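Local atomic coordinates of B-agarase (Agarivorans gilvus, PDB entry 5Z6P), a protein that probably hydrolyses agarose as a family 50 glycoside hydrolase, a beta-agarase that carries a carbohydrate-binding-like domain beside its catalytic barrel. Residues L305-L310 with H713-I718; S159-W164 with P216-G221; A101-E106 with H199-S204. All coordinates share one frame; numbering follows the deposited sequence.

Contact 1 lies near the middle of the chain, where strands 299-305 and 709-714 run side by side; contacts 2 and 3 both lie within the carbohydrate-binding-like domain. The centre of contact 1 is about 29 Å from that of contact 2 and about 33 Å from that of contact 3, and in each case the nearest atoms are about 17 Å apart. Contacts 2 and 3, with centres about 30 Å apart, interleave along the chain: 101-106, 159-164, 199-204, 216-221. Contact 1 brings together residues more than 400 positions apart at the C-terminal ends of parallel strands, the end where barrels of this kind carry their active site.

Contact 1. Residues L305-L310 with H713-I718; sequences LDIIRL and HYFQYI
Leu305 and Tyr714 pair in parallel where strands 299-305 and 709-714 end, consistent with closure of the catalytic barrel between its first and last strands. Asp306 N gives a nearly straight bond to Tyr714 O (2.8 Å, 172°), and Asp306 O receives Tyr717 N at 3.0 Å, past the cis peptide that joins Phe715 to Gln716. Packing is close on the buried side: the two methyls of Leu305 divide their work, CD2 reaching Tyr714 CB and CD1 lying 3.7 Å from Tyr717 CD1. With its CG anti to the backbone N (chi1 -174°), Tyr717 sends its ring to Leu305 and Ile308, and its hydroxyl bonds Arg424. Ile307 CG1 rests 3.6 Å from CE2 of the partly exposed Phe715 ring. Contact thins toward Arg309, whose guanidinium bonds Asn312; here a water links Ile307 O (2.9 Å) to Ile718 N (2.7 Å). A second water joins Asp306 OD1 to His713 ND1, 2.8 Å from each, while Asn435 N also bonds OD1. The buried carboxylate is thus oriented by a backbone N-H and a bridging water, and is linked to the imidazole nitrogen through that water.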
loop_
_atom_site.group_PDB
_atom_site.type_symbol
_atom_site.label_atom_id
_atom_site.label_comp_id
_atom_site.label_asym_id
_atom_site.label_seq_id
_atom_site.Cartn_x
_atom_site.Cartn_y
_atom_site.Cartn_z
ATOM N N LEU A 305 -0.460 4.319 13.838
ATOM C CA LEU A 305 0.137 4.668 12.553
ATOM C C LEU A 305 1.445 3.917 12.308
ATOM O O LEU A 305 2.173 3.599 13.236
ATOM C CB LEU A 305 0.407 6.173 12.482
ATOM C CG LEU A 305 -0.696 7.109 13.001
ATOM C CD1 LEU A 305 -0.243 8.569 12.925
ATOM C CD2 LEU A 305 -1.989 6.907 12.233
ATOM N N ASP A 306 1.712 3.632 11.046
ATOM C CA ASP A 306 2.953 3.016 10.642
ATOM C C ASP A 306 4.047 4.060 10.385
ATOM O O ASP A 306 3.759 5.239 10.211
ATOM C CB ASP A 306 2.741 2.187 9.382
ATOM C CG ASP A 306 1.764 1.057 9.585
ATOM O OD1 ASP A 306 1.712 0.464 10.689
ATOM O OD2 ASP A 306 1.035 0.789 8.618
ATOM N N ILE A 307 5.291 3.591 10.347
ATOM C CA ILE A 307 6.458 4.401 10.006
ATOM C C ILE A 307 6.620 5.575 10.977
ATOM O O ILE A 307 6.463 6.723 10.612
ATOM C CB ILE A 307 6.381 4.925 8.565
ATOM C CG1 ILE A 307 5.961 3.809 7.603
ATOM C CG2 ILE A 307 7.725 5.540 8.146
ATOM C CD1 ILE A 307 7.067 2.810 7.279
ATOM N N ILE A 308 6.931 5.267 12.228
ATOM C CA ILE A 308 7.215 6.300 13.203
ATOM C C ILE A 308 8.737 6.386 13.359
ATOM O O ILE A 308 9.332 5.895 14.304
ATOM C CB ILE A 308 6.485 6.022 14.519
ATOM C CG1 ILE A 308 4.991 5.849 14.204
ATOM C CG2 ILE A 308 6.696 7.172 15.498
ATOM C CD1 ILE A 308 4.176 5.304 15.300
ATOM N N ARG A 309 9.337 7.043 12.377
ATOM C CA ARG A 309 10.779 7.087 12.201
ATOM C C ARG A 309 11.054 8.093 11.089
ATOM O O ARG A 309 10.110 8.549 10.424
ATOM C CB ARG A 309 11.333 5.706 11.846
ATOM C CG ARG A 309 10.863 5.177 10.495
ATOM C CD ARG A 309 11.404 3.772 10.218
ATOM N NE ARG A 309 11.244 3.381 8.822
ATOM C CZ ARG A 309 11.456 2.147 8.367
ATOM N NH1 ARG A 309 11.845 1.193 9.207
ATOM N NH2 ARG A 309 11.283 1.867 7.085
ATOM N N LEU A 310 12.328 8.431 10.878
ATOM C CA LEU A 310 12.687 9.448 9.891
ATOM C C LEU A 310 13.157 8.859 8.558
ATOM O O LEU A 310 13.147 9.535 7.539
ATOM C CB LEU A 310 13.778 10.363 10.433
ATOM C CG LEU A 310 13.440 11.295 11.586
ATOM C CD1 LEU A 310 14.464 12.406 11.649
ATOM C CD2 LEU A 310 12.028 11.846 11.477
ATOM N N HIS A 713 -3.926 -0.497 11.343
ATOM C CA HIS A 713 -2.826 0.454 11.355
ATOM C C HIS A 713 -2.783 1.236 10.045
ATOM O O HIS A 713 -2.906 0.665 8.968
ATOM C CB HIS A 713 -1.495 -0.247 11.593
ATOM C CG HIS A 713 -1.403 -0.947 12.909
ATOM N ND1 HIS A 713 -0.520 -1.979 13.145
ATOM C CD2 HIS A 713 -2.095 -0.776 14.062
ATOM C CE1 HIS A 713 -0.656 -2.397 14.386
ATOM N NE2 HIS A 713 -1.603 -1.689 14.966
ATOM N N TYR A 714 -2.591 2.547 10.170
ATOM C CA TYR A 714 -2.659 3.473 9.063
ATOM C C TYR A 714 -1.261 3.808 8.523
ATOM O O TYR A 714 -0.350 4.160 9.268
ATOM C CB TYR A 714 -3.399 4.758 9.491
ATOM C CG TYR A 714 -3.525 5.797 8.395
ATOM C CD1 TYR A 714 -2.462 6.647 8.088
ATOM C CD2 TYR A 714 -4.681 5.920 7.655
ATOM C CE1 TYR A 714 -2.559 7.575 7.089
ATOM C CE2 TYR A 714 -4.788 6.854 6.647
ATOM C CZ TYR A 714 -3.721 7.687 6.377
ATOM O OH TYR A 714 -3.797 8.601 5.371
ATOM N N PHE A 715 -1.113 3.699 7.210
ATOM C CA PHE A 715 0.170 3.983 6.565
ATOM C C PHE A 715 0.034 5.347 5.885
ATOM O O PHE A 715 -0.546 5.426 4.818
ATOM C CB PHE A 715 0.523 2.877 5.556
ATOM C CG PHE A 715 1.962 2.892 5.083
ATOM C CD1 PHE A 715 2.407 3.858 4.201
ATOM C CD2 PHE A 715 2.854 1.923 5.497
ATOM C CE1 PHE A 715 3.726 3.872 3.748
ATOM C CE2 PHE A 715 4.175 1.930 5.045
ATOM C CZ PHE A 715 4.601 2.907 4.162
ATOM N N GLN A 716 0.596 6.411 6.453
ATOM C CA GLN A 716 1.650 6.399 7.452
ATOM C C GLN A 716 1.586 7.707 8.266
ATOM O O GLN A 716 0.779 8.577 7.972
ATOM C CB GLN A 716 3.025 6.264 6.773
ATOM C CG GLN A 716 3.245 7.375 5.747
ATOM C CD GLN A 716 4.589 7.325 5.025
ATOM O OE1 GLN A 716 5.447 6.517 5.346
ATOM N NE2 GLN A 716 4.768 8.212 4.041
ATOM N N TYR A 717 2.440 7.826 9.280
ATOM C CA TYR A 717 2.505 9.003 10.155
ATOM C C TYR A 717 2.692 10.297 9.344
ATOM O O TYR A 717 1.897 11.224 9.438
ATOM C CB TYR A 717 3.652 8.838 11.137
ATOM C CG TYR A 717 3.812 9.883 12.223
ATOM C CD1 TYR A 717 2.752 10.688 12.623
ATOM C CD2 TYR A 717 5.034 10.038 12.866
ATOM C CE1 TYR A 717 2.899 11.615 13.624
ATOM C CE2 TYR A 717 5.200 10.969 13.868
ATOM C CZ TYR A 717 4.116 11.759 14.250
ATOM O OH TYR A 717 4.253 12.692 15.255
ATOM N N ILE A 718 3.737 10.306 8.526
ATOM C CA ILE A 718 4.223 11.502 7.824
ATOM C C ILE A 718 3.895 11.460 6.332
ATOM O O ILE A 718 4.054 10.422 5.704
ATOM C CB ILE A 718 5.758 11.642 8.011
ATOM C CG1 ILE A 718 6.115 11.639 9.505
ATOM C CG2 ILE A 718 6.310 12.871 7.300
ATOM C CD1 ILE A 718 7.531 11.210 9.784
HETATM O O HOH W 1 1.243 -2.292 11.000
HETATM O O HOH W 2 5.537 8.340 8.374
#

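Contact 2. Residues S159-W164 with P216-G221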
loop_
_atom_site.group_PDB
_atom_site.type_symbol
_atom_site.label_atom_id
_atom_site.label_comp_id
_atom_site.label_asym_id
_atom_site.label_seq_id
_atom_site.Cartn_x
_atom_site.Cartn_y
_atom_site.Cartn_z
ATOM N N SER A 159 10.188 10.615 -14.236
ATOM C CA SER A 159 8.846 11.088 -14.512
ATOM C C SER A 159 8.868 12.178 -15.585
ATOM O O SER A 159 9.838 12.920 -15.721
ATOM C CB SER A 159 8.188 11.619 -13.239
ATOM O OG SER A 159 8.031 10.603 -12.274
ATOM N N ASN A 160 7.797 12.255 -16.362
ATOM C CA ASN A 160 7.572 13.400 -17.220
ATOM C C ASN A 160 6.285 14.050 -16.746
ATOM O O ASN A 160 5.213 13.532 -16.992
ATOM C CB ASN A 160 7.466 13.004 -18.696
ATOM C CG ASN A 160 8.379 11.852 -19.069
ATOM O OD1 ASN A 160 9.575 12.035 -19.300
ATOM N ND2 ASN A 160 7.808 10.658 -19.162
ATOM N N PRO A 161 6.390 15.180 -16.045
ATOM C CA PRO A 161 5.221 15.747 -15.372
ATOM C C PRO A 161 4.035 15.995 -16.301
ATOM O O PRO A 161 4.205 16.501 -17.403
ATOM C CB PRO A 161 5.755 17.066 -14.802
ATOM C CG PRO A 161 6.959 17.360 -15.579
ATOM C CD PRO A 161 7.572 16.033 -15.876
ATOM N N CYS A 162 2.854 15.583 -15.858
ATOM C CA CYS A 162 1.604 16.014 -16.461
ATOM C C CYS A 162 1.289 17.417 -15.977
ATOM O O CYS A 162 1.698 17.801 -14.877
ATOM C CB CYS A 162 0.452 15.081 -16.091
ATOM S SG CYS A 162 0.649 13.405 -16.650
ATOM N N PRO A 163 0.557 18.184 -16.791
ATOM C CA PRO A 163 0.049 19.468 -16.312
ATOM C C PRO A 163 -0.649 19.315 -14.968
ATOM O O PRO A 163 -1.448 18.400 -14.819
ATOM C CB PRO A 163 -0.934 19.880 -17.412
ATOM C CG PRO A 163 -0.366 19.275 -18.640
ATOM C CD PRO A 163 0.220 17.950 -18.204
ATOM N N TRP A 164 -0.312 20.153 -13.993
ATOM C CA TRP A 164 -1.032 20.186 -12.720
ATOM C C TRP A 164 -1.616 21.595 -12.543
ATOM O O TRP A 164 -1.225 22.512 -13.264
ATOM C CB TRP A 164 -0.109 19.808 -11.547
ATOM C CG TRP A 164 0.677 20.964 -11.023
ATOM C CD1 TRP A 164 1.783 21.530 -11.592
ATOM C CD2 TRP A 164 0.418 21.708 -9.828
ATOM N NE1 TRP A 164 2.221 22.585 -10.828
ATOM C CE2 TRP A 164 1.402 22.715 -9.741
ATOM C CE3 TRP A 164 -0.549 21.620 -8.823
ATOM C CZ2 TRP A 164 1.439 23.630 -8.694
ATOM C CZ3 TRP A 164 -0.504 22.527 -7.781
ATOM C CH2 TRP A 164 0.482 23.519 -7.726
ATOM N N PRO A 216 10.079 21.717 -20.183
ATOM C CA PRO A 216 10.994 20.848 -19.427
ATOM C C PRO A 216 11.278 21.391 -18.030
ATOM O O PRO A 216 11.540 20.620 -17.113
ATOM C CB PRO A 216 12.266 20.842 -20.281
ATOM C CG PRO A 216 11.810 21.230 -21.646
ATOM C CD PRO A 216 10.677 22.187 -21.441
ATOM N N ASN A 217 11.201 22.707 -17.878
ATOM C CA ASN A 217 11.407 23.346 -16.590
ATOM C C ASN A 217 10.085 23.671 -15.921
ATOM O O ASN A 217 10.001 24.598 -15.114
ATOM C CB ASN A 217 12.237 24.621 -16.754
ATOM C CG ASN A 217 13.654 24.331 -17.217
ATOM O OD1 ASN A 217 14.169 24.984 -18.123
ATOM N ND2 ASN A 217 14.279 23.329 -16.617
ATOM N N TYR A 218 9.059 22.899 -16.272
ATOM C CA TYR A 218 7.703 23.076 -15.756
ATOM C C TYR A 218 7.658 23.202 -14.238
ATOM O O TYR A 218 6.945 24.040 -13.703
ATOM C CB TYR A 218 6.823 21.903 -16.205
ATOM C CG TYR A 218 5.353 22.054 -15.906
ATOM C CD1 TYR A 218 4.634 23.132 -16.400
ATOM C CD2 TYR A 218 4.673 21.094 -15.167
ATOM C CE1 TYR A 218 3.294 23.273 -16.140
ATOM C CE2 TYR A 218 3.330 21.221 -14.905
ATOM C CZ TYR A 218 2.644 22.313 -15.393
ATOM O OH TYR A 218 1.301 22.449 -15.135
ATOM N N LEU A 219 8.451 22.387 -13.551
ATOM C CA LEU A 219 8.375 22.314 -12.100
ATOM C C LEU A 219 9.527 23.017 -11.389
ATOM O O LEU A 219 9.716 22.851 -10.186
ATOM C CB LEU A 219 8.308 20.845 -11.667
ATOM C CG LEU A 219 7.127 20.040 -12.224
ATOM C CD1 LEU A 219 7.199 18.606 -11.771
ATOM C CD2 LEU A 219 5.820 20.654 -11.781
ATOM N N SER A 220 10.292 23.809 -12.132
ATOM C CA SER A 220 11.385 24.564 -11.548
ATOM C C SER A 220 10.894 25.401 -10.381
ATOM O O SER A 220 9.915 26.136 -10.492
ATOM C CB SER A 220 12.045 25.456 -12.606
ATOM O OG SER A 220 12.976 26.341 -12.017
ATOM N N GLY A 221 11.564 25.265 -9.249
ATOM C CA GLY A 221 11.224 26.032 -8.063
ATOM C C GLY A 221 9.879 25.723 -7.423
ATOM O O GLY A 221 9.338 26.568 -6.714
#
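Two loops of the carbohydrate-binding-like domain meet here: a type I turn, Asn217 to Ser220, presents Tyr218 and Leu219, its two central residues, to the proline-rich segment 159-164. The turn is closed by Ser220 N bonding Asn217 O at 3.1 Å. Tyr218 crosses the gap with CG anti to its own N (chi1 -172°), which carries the phenol to the backbone of the opposite loop. There its OH accepts the N-H of Trp164 at 3.0 Å and 150°, with that nitrogen lying at the ring edge and in the ring plane. Pro163 CA sits 3.4 Å from the same oxygen, and Cys162 O lies 3.8 Å from Tyr218 CE2. The indole comes in from another direction: Trp164 CG stands between the backbone N and the carbonyl carbon, and the ring edge at CD1 meets Tyr218 CE2 at 3.7 Å. The phenol and the five-membered ring of the indole are steeply inclined, their planes 76° apart, and meet obliquely. Leu219 uses its two branches separately. CD1 lies against Pro161 CB at 3.7 Å, the two side chains running alongside in opposite senses, while CD2 reaches Trp164 CD1 at 4.1 Å. Behind this face, Cys162 is tied to Cys151 by a disulfide and its carbonyl oxygen bonds the hydroxyl of Tyr153, so the chain on which Tyr218 docks is itself held. The indole also meets Phe679 edge-to-face, which joins this corner to a part of the chain some 500 residues later. Pro161, the Trp164 indole, the Tyr218 ring and Leu219 supply most of the contact; its chemistry is therefore largely apolar, with the phenol oxygen taking up the backbone N-H of Trp164.

Contact 3. Residues A101-E106 with H199-S204; sequences ARALDE and HHLLLS
Asp105, two residues past the end of strand 95-103, grips His200 twice with a single carboxylate. OD2 takes His200 N through its syn lone pair in a nearly straight bond of 2.7 Å, and OD1 takes His200 ND1 at 2.8 Å, more bent, with OD1 tilted 22° from the imidazole plane. Carboxylate and ring are turned 57° apart. A water also donates to OD2 and meets His199 ND1, whose ring is held at NE2 by Ser195. Before this clasp the strands pair antiparallel: Arg102 and Leu202 form the hydrogen-bonded pair, and Leu104 N adds a bond to His200 O at 2.9 Å. On one face Ala103 CB touches Leu201 CD2 at 3.5 Å, and Ala101 meets Leu203; Ile129 of strand 122-129 covers both alanines. On the other, Arg102 and Leu202 run together in the same sense; the bend at chi3 (-82°) brings one guanidinium face over Leu202 CD1, 3.3 Å from NH2. Strand 64-69 borders 199-204 as well. The aspartate continues the strand pairing with a side chain once the backbone has turned away, and its charge would be expected to stabilise a protonated His200.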
loop_
_atom_site.group_PDB
_atom_site.type_symbol
_atom_site.label_atom_id
_atom_site.label_comp_id
_atom_site.label_asym_id
_atom_site.label_seq_id
_atom_site.Cartn_x
_atom_site.Cartn_y
_atom_site.Cartn_z
ATOM N N ALA A 101 -16.827 14.358 -16.515
ATOM C CA ALA A 101 -17.580 13.649 -15.495
ATOM C C ALA A 101 -18.040 14.563 -14.363
ATOM O O ALA A 101 -17.304 15.448 -13.942
ATOM C CB ALA A 101 -16.747 12.514 -14.936
ATOM N N ARG A 102 -19.262 14.323 -13.888
ATOM C CA ARG A 102 -19.797 14.913 -12.664
ATOM C C ARG A 102 -20.224 13.807 -11.718
ATOM O O ARG A 102 -20.748 12.809 -12.161
ATOM C CB ARG A 102 -21.006 15.797 -12.947
ATOM C CG ARG A 102 -20.706 17.078 -13.635
ATOM C CD ARG A 102 -21.756 18.100 -13.263
ATOM N NE ARG A 102 -22.971 17.955 -14.050
ATOM C CZ ARG A 102 -24.201 18.072 -13.562
ATOM N NH1 ARG A 102 -24.397 18.308 -12.275
ATOM N NH2 ARG A 102 -25.236 17.941 -14.367
ATOM N N ALA A 103 -20.008 13.992 -10.426
ATOM C CA ALA A 103 -20.520 13.081 -9.410
ATOM C C ALA A 103 -21.655 13.768 -8.668
ATOM O O ALA A 103 -21.504 14.901 -8.236
ATOM C CB ALA A 103 -19.429 12.674 -8.446
ATOM N N LEU A 104 -22.791 13.093 -8.538
ATOM C CA LEU A 104 -23.968 13.703 -7.944
ATOM C C LEU A 104 -24.154 13.273 -6.503
ATOM O O LEU A 104 -25.085 13.714 -5.853
ATOM C CB LEU A 104 -25.224 13.372 -8.757
ATOM C CG LEU A 104 -25.292 13.950 -10.172
ATOM C CD1 LEU A 104 -26.647 13.730 -10.803
ATOM C CD2 LEU A 104 -24.965 15.412 -10.176
ATOM N N ASP A 105 -23.265 12.421 -5.996
ATOM C CA ASP A 105 -23.282 12.066 -4.577
ATOM C C ASP A 105 -22.710 13.189 -3.717
ATOM O O ASP A 105 -22.124 14.120 -4.239
ATOM C CB ASP A 105 -22.483 10.788 -4.341
ATOM C CG ASP A 105 -22.864 9.692 -5.299
ATOM O OD1 ASP A 105 -23.859 9.009 -5.026
ATOM O OD2 ASP A 105 -22.178 9.521 -6.326
ATOM N N GLU A 106 -22.857 13.077 -2.402
ATOM C CA GLU A 106 -22.187 13.993 -1.484
ATOM C C GLU A 106 -20.677 13.697 -1.408
ATOM O O GLU A 106 -19.892 14.584 -1.117
ATOM C CB GLU A 106 -22.817 13.919 -0.093
ATOM C CG GLU A 106 -24.258 14.440 -0.063
ATOM C CD GLU A 106 -24.991 14.077 1.199
ATOM O OE1 GLU A 106 -26.230 14.243 1.239
ATOM O OE2 GLU A 106 -24.329 13.620 2.151
ATOM N N HIS A 199 -22.198 4.948 -6.233
ATOM C CA HIS A 199 -21.830 6.224 -6.831
ATOM C C HIS A 199 -22.722 6.551 -8.023
ATOM O O HIS A 199 -23.058 5.681 -8.816
ATOM C CB HIS A 199 -20.349 6.223 -7.252
ATOM C CG HIS A 199 -19.408 5.849 -6.149
ATOM N ND1 HIS A 199 -18.756 6.784 -5.368
ATOM C CD2 HIS A 199 -19.016 4.638 -5.686
ATOM C CE1 HIS A 199 -18.011 6.162 -4.474
ATOM N NE2 HIS A 199 -18.152 4.859 -4.644
ATOM N N HIS A 200 -23.109 7.817 -8.130
ATOM C CA HIS A 200 -23.952 8.278 -9.226
ATOM C C HIS A 200 -23.196 9.288 -10.084
ATOM O O HIS A 200 -22.970 10.403 -9.648
ATOM C CB HIS A 200 -25.238 8.923 -8.693
ATOM C CG HIS A 200 -26.063 8.025 -7.819
ATOM N ND1 HIS A 200 -25.647 7.594 -6.578
ATOM C CD2 HIS A 200 -27.288 7.482 -8.010
ATOM C CE1 HIS A 200 -26.578 6.827 -6.045
ATOM N NE2 HIS A 200 -27.588 6.749 -6.893
ATOM N N LEU A 201 -22.824 8.913 -11.303
ATOM C CA LEU A 201 -22.047 9.809 -12.147
ATOM C C LEU A 201 -22.758 10.199 -13.446
ATOM O O LEU A 201 -23.641 9.497 -13.935
ATOM C CB LEU A 201 -20.694 9.176 -12.502
ATOM C CG LEU A 201 -19.792 8.686 -11.369
ATOM C CD1 LEU A 201 -18.618 7.940 -11.925
ATOM C CD2 LEU A 201 -19.296 9.838 -10.543
ATOM N N LEU A 202 -22.343 11.333 -13.994
ATOM C CA LEU A 202 -22.731 11.760 -15.317
ATOM C C LEU A 202 -21.478 11.795 -16.189
ATOM O O LEU A 202 -20.552 12.511 -15.884
ATOM C CB LEU A 202 -23.385 13.139 -15.277
ATOM C CG LEU A 202 -24.624 13.261 -14.414
ATOM C CD1 LEU A 202 -25.101 14.689 -14.423
ATOM C CD2 LEU A 202 -25.690 12.302 -14.924
ATOM N N LEU A 203 -21.471 11.014 -17.261
ATOM C CA LEU A 203 -20.347 10.906 -18.166
ATOM C C LEU A 203 -20.780 11.445 -19.520
ATOM O O LEU A 203 -21.872 11.176 -19.964
ATOM C CB LEU A 203 -19.896 9.454 -18.295
ATOM C CG LEU A 203 -19.522 8.669 -17.038
ATOM C CD1 LEU A 203 -19.118 7.231 -17.373
ATOM C CD2 LEU A 203 -18.418 9.371 -16.225
ATOM N N SER A 204 -19.921 12.216 -20.170
ATOM C CA SER A 204 -20.225 12.827 -21.451
ATOM C C SER A 204 -18.894 13.147 -22.156
ATOM O O SER A 204 -17.830 13.118 -21.557
ATOM C CB SER A 204 -21.099 14.094 -21.246
ATOM O OG SER A 204 -20.320 15.091 -20.604
HETATM O O HOH W 3 -19.298 9.892 -6.025
#